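Local coordinates for protein HcgC (Methanococcus maripaludis S2, PDB 5O4H) that acts as the SAM-dependent methyltransferase of FeGP cofactor biosynthesis, probably methylating the pyridinol precursor of the cofactor, at the interface of chains A and B and the interface of chains A and C. Residues are numbered along the deposited sequence; one frame, centred on the assembly and turned at random. Chains: chain A/B/C, HcgC.

Contact 1: the interface of chains A and B. Residues chain A 167-170; chain B 140-141, 171, 173.
A:Ser169 meets B:His140, B:Asp141, B:Phe171 and B:Lys173 in a polar loop-to-loop patch of a two-fold symmetric interface between identical chains; it joins A to B in the deposited tetramer, although the structure alone does not prove that this pairing forms in the cell. The central bond uses main chain only: the amide N of A:Ser169 donates to the carbonyl O of B:His140 at 2.7 Å, nearly straight (168° at the hydrogen) and in the carbonyl plane. The A:Ser169 hydroxyl stands beside its own backbone N (chi1 -58°), which points OG at the carboxylate of B:Asp141, where it hydrogen-bonds to OD2 at 2.8 Å. That same oxygen takes a salt bridge from the ammonium NZ of B:Lys173 at 2.9 Å, reaching it on the anti side and 30° out of the carboxylate plane. Bends at chi2 and chi4 bring the lysine chain round alongside the serine, with CE 3.5 Å from A:Ser169 CB. A methionine in place of B:Lys173 would probably leave the B:Asp141 carboxylate without its charged mate and freer to swing away from the serine hydroxyl. The ring of B:Phe171 presents its rim to the serine backbone, with A:Ser169 CA at its edge and in its plane, 3.9 Å from CZ; A:Lys170 CA lies 3.8 Å from CE1 of B:Phe171. On the other flank, B:His140 lays CD2 of its imidazole 3.9 Å from A:Ser168 CA. In the fold, A:Ser168 to A:Lys170 begin the loop between strand 159-167 and helix 177-193, B:Phe171 and B:Lys173 lie in the same loop of chain B, and B:His140 and B:Asp141 come just ahead of helix 142-147.

Contact 2: the interface of chains A and C. Residues chain A 4, 11, 200, 231; chain C 178, 207, 209.
Strands 10-13, 198-203 and 230-234 of chain A, with the N-terminal loop at A:Gly4, face helix 208-213 of chain C, the loop residue C:Tyr207 just before it, and the start of helix 177-193. The patch belongs to a two-fold symmetric interface of the deposited tetramer, which may or may not be the pairing in solution, and illustrates how a few hydroxyls and one carboxylate can knit two surfaces together. C:Tyr207 is the hub. Its side chain meets A:Thr11 from the opposite direction, and the threonine hydroxyl OG1 donates to the phenol OH at 2.8 Å. That phenol in turn donates within its own chain to OE2 of C:Glu209, from above the carboxylate plane, so the hydroxyls form a short relay ending on the acid. The tyrosine ring is also packed over its faces: the A:Thr231 side chain runs at about a right angle to that of C:Tyr207 and sets its methyl CG2 3.7 Å above one face, toward the rim, while the backbone carbon C of C:Glu209 lies over the opposite face. The A:Thr11 methyl adds a contact of 3.5 Å between CG2 and C:Tyr207 CZ.

The other carboxylate oxygen serves A:Tyr200. With CG held between its backbone N and carbonyl carbon (chi1 70°), this tyrosine sends its phenol OH to OE1 of C:Glu209 at 2.7 Å. Ring and carboxylate planes stand 83° apart; OE1 lies at the ring edge, yet the hydroxyl approaches it from 65° above the carboxylate plane. Both oxygens of the acid are thus gripped, which should restrict its rotation and would probably stabilise its charged form. Two waters reinforce the junction. Water 2 links A:Thr11 OG1 to C:Glu209 OE2, and water 1 bridges the A:Tyr200 hydroxyl to the first turn of the helix, 3.0 Å from the backbone N of C:Glu209.

Contact 1: the interface of chains A and B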
ATOM      1  N   ARG A 167      -4.245 -12.611  10.550  1.00 22.44           N
ATOM      2  CA  ARG A 167      -4.457 -11.222  10.940  1.00 21.43           C
ATOM      3  C   ARG A 167      -5.703 -10.869  10.157  1.00 23.46           C
ATOM      4  O   ARG A 167      -5.691 -10.868   8.917  1.00 22.59           O
ATOM      5  CB  ARG A 167      -3.285 -10.319  10.578  1.00 22.67           C
ATOM      6  CG  ARG A 167      -2.030 -10.752  11.244  1.00 25.79           C
ATOM      7  CD  ARG A 167      -0.956  -9.700  11.175  1.00 24.07           C
ATOM      8  NE  ARG A 167      -0.575  -9.434   9.777  1.00 26.58           N
ATOM      9  CZ  ARG A 167      -0.477  -8.246   9.191  1.00 31.14           C
ATOM     10  NH1 ARG A 167      -0.126  -8.160   7.930  1.00 27.26           N
ATOM     11  NH2 ARG A 167      -0.717  -7.135   9.867  1.00 26.98           N
ATOM     12  N   SER A 168      -6.782 -10.606  10.869  1.00 22.28           N
ATOM     13  CA  SER A 168      -8.050 -10.267  10.246  1.00 23.61           C
ATOM     14  C   SER A 168      -7.893  -9.080   9.332  1.00 26.69           C
ATOM     15  O   SER A 168      -7.335  -8.057   9.739  1.00 25.84           O
ATOM     16  CB  SER A 168      -9.100  -9.993  11.315  1.00 25.01           C
ATOM     17  OG  SER A 168     -10.406 -10.043  10.781  1.00 28.30           O
ATOM     18  N   SER A 169      -8.340  -9.214   8.079  1.00 26.00           N
ATOM     19  CA  SER A 169      -8.285  -8.173   7.048  1.00 25.03           C
ATOM     20  C   SER A 169      -6.925  -7.678   6.682  1.00 28.23           C
ATOM     21  O   SER A 169      -6.817  -6.643   6.052  1.00 30.18           O
ATOM     22  CB  SER A 169      -9.191  -6.995   7.403  1.00 32.21           C
ATOM     23  OG  SER A 169     -10.496  -7.534   7.553  1.00 37.32           O
ATOM     24  N   LYS A 170      -5.843  -8.424   7.018  1.00 21.74           N
ATOM     25  CA  LYS A 170      -4.514  -8.044   6.669  1.00 22.70           C
ATOM     26  C   LYS A 170      -3.817  -9.228   6.072  1.00 26.89           C
ATOM     27  O   LYS A 170      -4.187 -10.369   6.301  1.00 24.55           O
ATOM     28  CB  LYS A 170      -3.742  -7.514   7.880  1.00 24.78           C
ATOM     29  CG  LYS A 170      -4.346  -6.255   8.479  1.00 32.13           C
ATOM     30  CD  LYS A 170      -4.263  -5.063   7.551  1.00 41.23           C
ATOM     31  CE  LYS A 170      -3.534  -3.843   8.084  1.00 63.36           C
ATOM     32  NZ  LYS A 170      -4.265  -3.173   9.186  1.00 71.37           N
TER
ATOM     33  N   HIS B 140      -8.438 -14.147   5.674  1.00 23.70           N
ATOM     34  CA  HIS B 140      -9.130 -14.090   6.951  1.00 23.89           C
ATOM     35  C   HIS B 140      -9.736 -12.746   7.337  1.00 25.28           C
ATOM     36  O   HIS B 140      -9.109 -11.705   7.274  1.00 27.73           O
ATOM     37  CB  HIS B 140      -8.244 -14.562   8.081  1.00 24.15           C
ATOM     38  CG  HIS B 140      -8.998 -14.778   9.361  1.00 26.48           C
ATOM     39  ND1 HIS B 140      -9.900 -15.798   9.491  1.00 27.37           N
ATOM     40  CD2 HIS B 140      -8.931 -14.102  10.530  1.00 28.12           C
ATOM     41  CE1 HIS B 140     -10.362 -15.726  10.735  1.00 27.17           C
ATOM     42  NE2 HIS B 140      -9.822 -14.717  11.383  1.00 28.33           N
ATOM     43  N   ASP B 141     -10.994 -12.814   7.750  1.00 24.13           N
ATOM     44  CA  ASP B 141     -11.771 -11.667   8.217  1.00 21.74           C
ATOM     45  C   ASP B 141     -12.699 -12.245   9.305  1.00 27.85           C
ATOM     46  O   ASP B 141     -13.494 -13.138   9.044  1.00 27.70           O
ATOM     47  CB  ASP B 141     -12.495 -10.961   7.074  1.00 21.67           C
ATOM     48  CG  ASP B 141     -13.399  -9.818   7.538  1.00 33.67           C
ATOM     49  OD1 ASP B 141     -14.453 -10.100   8.137  1.00 35.77           O
ATOM     50  OD2 ASP B 141     -13.074  -8.647   7.248  1.00 42.38           O
ATOM     51  N   PHE B 171      -4.046  -9.858  -1.434  1.00 20.60           N
ATOM     52  CA  PHE B 171      -5.135  -9.722  -0.506  0.61 19.77           C
ATOM     53  C   PHE B 171      -6.543  -9.609  -1.111  1.00 23.37           C
ATOM     54  O   PHE B 171      -6.745  -8.663  -1.846  1.00 21.52           O
ATOM     55  CB  PHE B 171      -4.771  -8.431   0.224  0.61 20.75           C
ATOM     56  CG  PHE B 171      -5.722  -8.062   1.311  0.61 21.06           C
ATOM     57  CD1 PHE B 171      -5.681  -8.710   2.529  0.61 20.32           C
ATOM     58  CD2 PHE B 171      -6.668  -7.080   1.116  0.61 23.12           C
ATOM     59  CE1 PHE B 171      -6.571  -8.372   3.539  0.61 22.01           C
ATOM     60  CE2 PHE B 171      -7.564  -6.740   2.130  0.61 24.35           C
ATOM     61  CZ  PHE B 171      -7.507  -7.384   3.334  0.61 21.98           C
ATOM     62  N   LYS B 173     -10.850 -10.269   0.137  1.00 19.08           N
ATOM     63  CA  LYS B 173     -11.766 -10.648   1.242  1.00 19.61           C
ATOM     64  C   LYS B 173     -12.636 -11.836   0.948  1.00 21.49           C
ATOM     65  O   LYS B 173     -13.075 -12.521   1.872  1.00 22.90           O
ATOM     66  CB  LYS B 173     -12.651  -9.461   1.616  1.00 22.13           C
ATOM     67  CG  LYS B 173     -11.904  -8.368   2.307  1.00 26.62           C
ATOM     68  CD  LYS B 173     -11.701  -8.765   3.824  1.00 30.20           C
ATOM     69  CE  LYS B 173     -11.289  -7.625   4.642  1.00 38.03           C
ATOM     70  NZ  LYS B 173     -12.433  -6.823   5.087  1.00 35.83           N
TER

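Contact 2: the interface of chains A and C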
ATOM      1  N   GLY A   4      15.590  14.649  18.636  1.00 55.20           N
ATOM      2  CA  GLY A   4      16.395  14.048  17.578  1.00 54.24           C
ATOM      3  C   GLY A   4      17.731  14.738  17.366  1.00 57.25           C
ATOM      4  O   GLY A   4      18.521  14.880  18.306  1.00 57.86           O
ATOM      5  N   THR A  11      11.628  12.631  19.033  1.00 32.62           N
ATOM      6  CA  THR A  11      11.893  11.224  18.810  1.00 31.18           C
ATOM      7  C   THR A  11      10.986  10.534  19.809  1.00 32.28           C
ATOM      8  O   THR A  11      11.049  10.853  20.997  1.00 29.46           O
ATOM      9  CB  THR A  11      13.322  10.834  19.075  1.00 42.35           C
ATOM     10  OG1 THR A  11      14.146  11.528  18.149  1.00 46.05           O
ATOM     11  CG2 THR A  11      13.531   9.321  18.938  1.00 43.14           C
ATOM     12  N   TYR A 200      10.045  10.312   9.674  1.00 25.35           N
ATOM     13  CA  TYR A 200      10.345   8.937   9.378  1.00 26.13           C
ATOM     14  C   TYR A 200       9.930   8.044  10.522  1.00 28.14           C
ATOM     15  O   TYR A 200       9.752   8.481  11.658  1.00 27.33           O
ATOM     16  CB  TYR A 200      11.786   8.704   8.921  1.00 28.63           C
ATOM     17  CG  TYR A 200      12.835   8.870   9.988  1.00 32.77           C
ATOM     18  CD1 TYR A 200      13.087   7.859  10.905  1.00 35.87           C
ATOM     19  CD2 TYR A 200      13.610  10.016  10.057  1.00 34.55           C
ATOM     20  CE1 TYR A 200      14.067   7.994  11.880  1.00 39.83           C
ATOM     21  CE2 TYR A 200      14.600  10.158  11.018  1.00 36.44           C
ATOM     22  CZ  TYR A 200      14.833   9.139  11.923  1.00 47.62           C
ATOM     23  OH  TYR A 200      15.801   9.261  12.877  1.00 53.85           O
ATOM     24  N   THR A 231      10.232   3.375  16.435  1.00 19.67           N
ATOM     25  CA  THR A 231      10.791   4.675  16.790  1.00 19.13           C
ATOM     26  C   THR A 231      10.292   5.609  15.710  1.00 24.25           C
ATOM     27  O   THR A 231      10.400   5.292  14.518  1.00 24.37           O
ATOM     28  CB  THR A 231      12.311   4.688  16.925  1.00 27.38           C
ATOM     29  OG1 THR A 231      12.684   3.672  17.858  1.00 30.28           O
ATOM     30  CG2 THR A 231      12.797   6.025  17.452  1.00 26.66           C
TER
ATOM     31  N   MET C 178      18.985   9.555   5.486  1.00 27.83           N
ATOM     32  CA  MET C 178      18.474   8.495   6.392  1.00 28.60           C
ATOM     33  C   MET C 178      17.053   8.068   6.036  1.00 30.78           C
ATOM     34  O   MET C 178      16.766   6.880   5.884  1.00 31.82           O
ATOM     35  CB  MET C 178      18.421   9.062   7.845  1.00 31.94           C
ATOM     36  CG  MET C 178      17.855   8.114   8.914  1.00 36.00           C
ATOM     37  SD  MET C 178      18.670   6.526   8.776  1.00 38.75           S
ATOM     38  CE  MET C 178      20.332   6.933   9.200  1.00 37.33           C
ATOM     39  N   TYR C 207      17.053   2.686  15.216  1.00 25.89           N
ATOM     40  CA  TYR C 207      17.151   4.149  15.315  1.00 26.24           C
ATOM     41  C   TYR C 207      18.610   4.550  15.205  1.00 25.80           C
ATOM     42  O   TYR C 207      19.272   4.833  16.201  1.00 22.53           O
ATOM     43  CB  TYR C 207      16.491   4.628  16.610  1.00 29.05           C
ATOM     44  CG  TYR C 207      16.524   6.126  16.816  1.00 31.30           C
ATOM     45  CD1 TYR C 207      16.127   6.995  15.809  1.00 32.74           C
ATOM     46  CD2 TYR C 207      16.908   6.676  18.033  1.00 33.60           C
ATOM     47  CE1 TYR C 207      16.129   8.375  16.006  1.00 35.34           C
ATOM     48  CE2 TYR C 207      16.929   8.056  18.235  1.00 35.51           C
ATOM     49  CZ  TYR C 207      16.537   8.902  17.216  1.00 41.09           C
ATOM     50  OH  TYR C 207      16.562  10.270  17.403  1.00 42.62           O
ATOM     51  N   GLU C 209      20.037   7.256  14.155  1.00 27.85           N
ATOM     52  CA  GLU C 209      20.270   8.639  14.602  1.00 29.59           C
ATOM     53  C   GLU C 209      20.578   8.668  16.083  1.00 33.58           C
ATOM     54  O   GLU C 209      21.351   9.505  16.535  1.00 36.05           O
ATOM     55  CB  GLU C 209      19.039   9.477  14.211  1.00 30.88           C
ATOM     56  CG  GLU C 209      19.148  10.970  14.250  1.00 41.52           C
ATOM     57  CD  GLU C 209      17.767  11.512  13.956  1.00 46.84           C
ATOM     58  OE1 GLU C 209      17.362  11.455  12.774  1.00 36.88           O
ATOM     59  OE2 GLU C 209      17.017  11.758  14.925  1.00 44.53           O
TER
HETATM   60  O   HOH W   1      17.622   6.839  12.446  1.00 32.82           O
HETATM   61  O   HOH W   2      14.234  12.433  15.515  1.00 37.45           O

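About 31 Å separates the C-alpha centres of contact 1 and contact 2, and none of the chain A residues described takes part in both. Chain A therefore meets two neighbours through separate surfaces: the loop after strand 159-167 faces B, while strands 10-13, 198-203 and 230-234 face C. Each interface is two-fold symmetric, and together they can join four copies into the deposited tetramer. The loop of contact 1 leads on toward helix 177-193, whose start in chain C borders contact 2. C:Thr177, of the S-adenosyl-L-homocysteine site, opens that helix, so this interface may lie near the ligand.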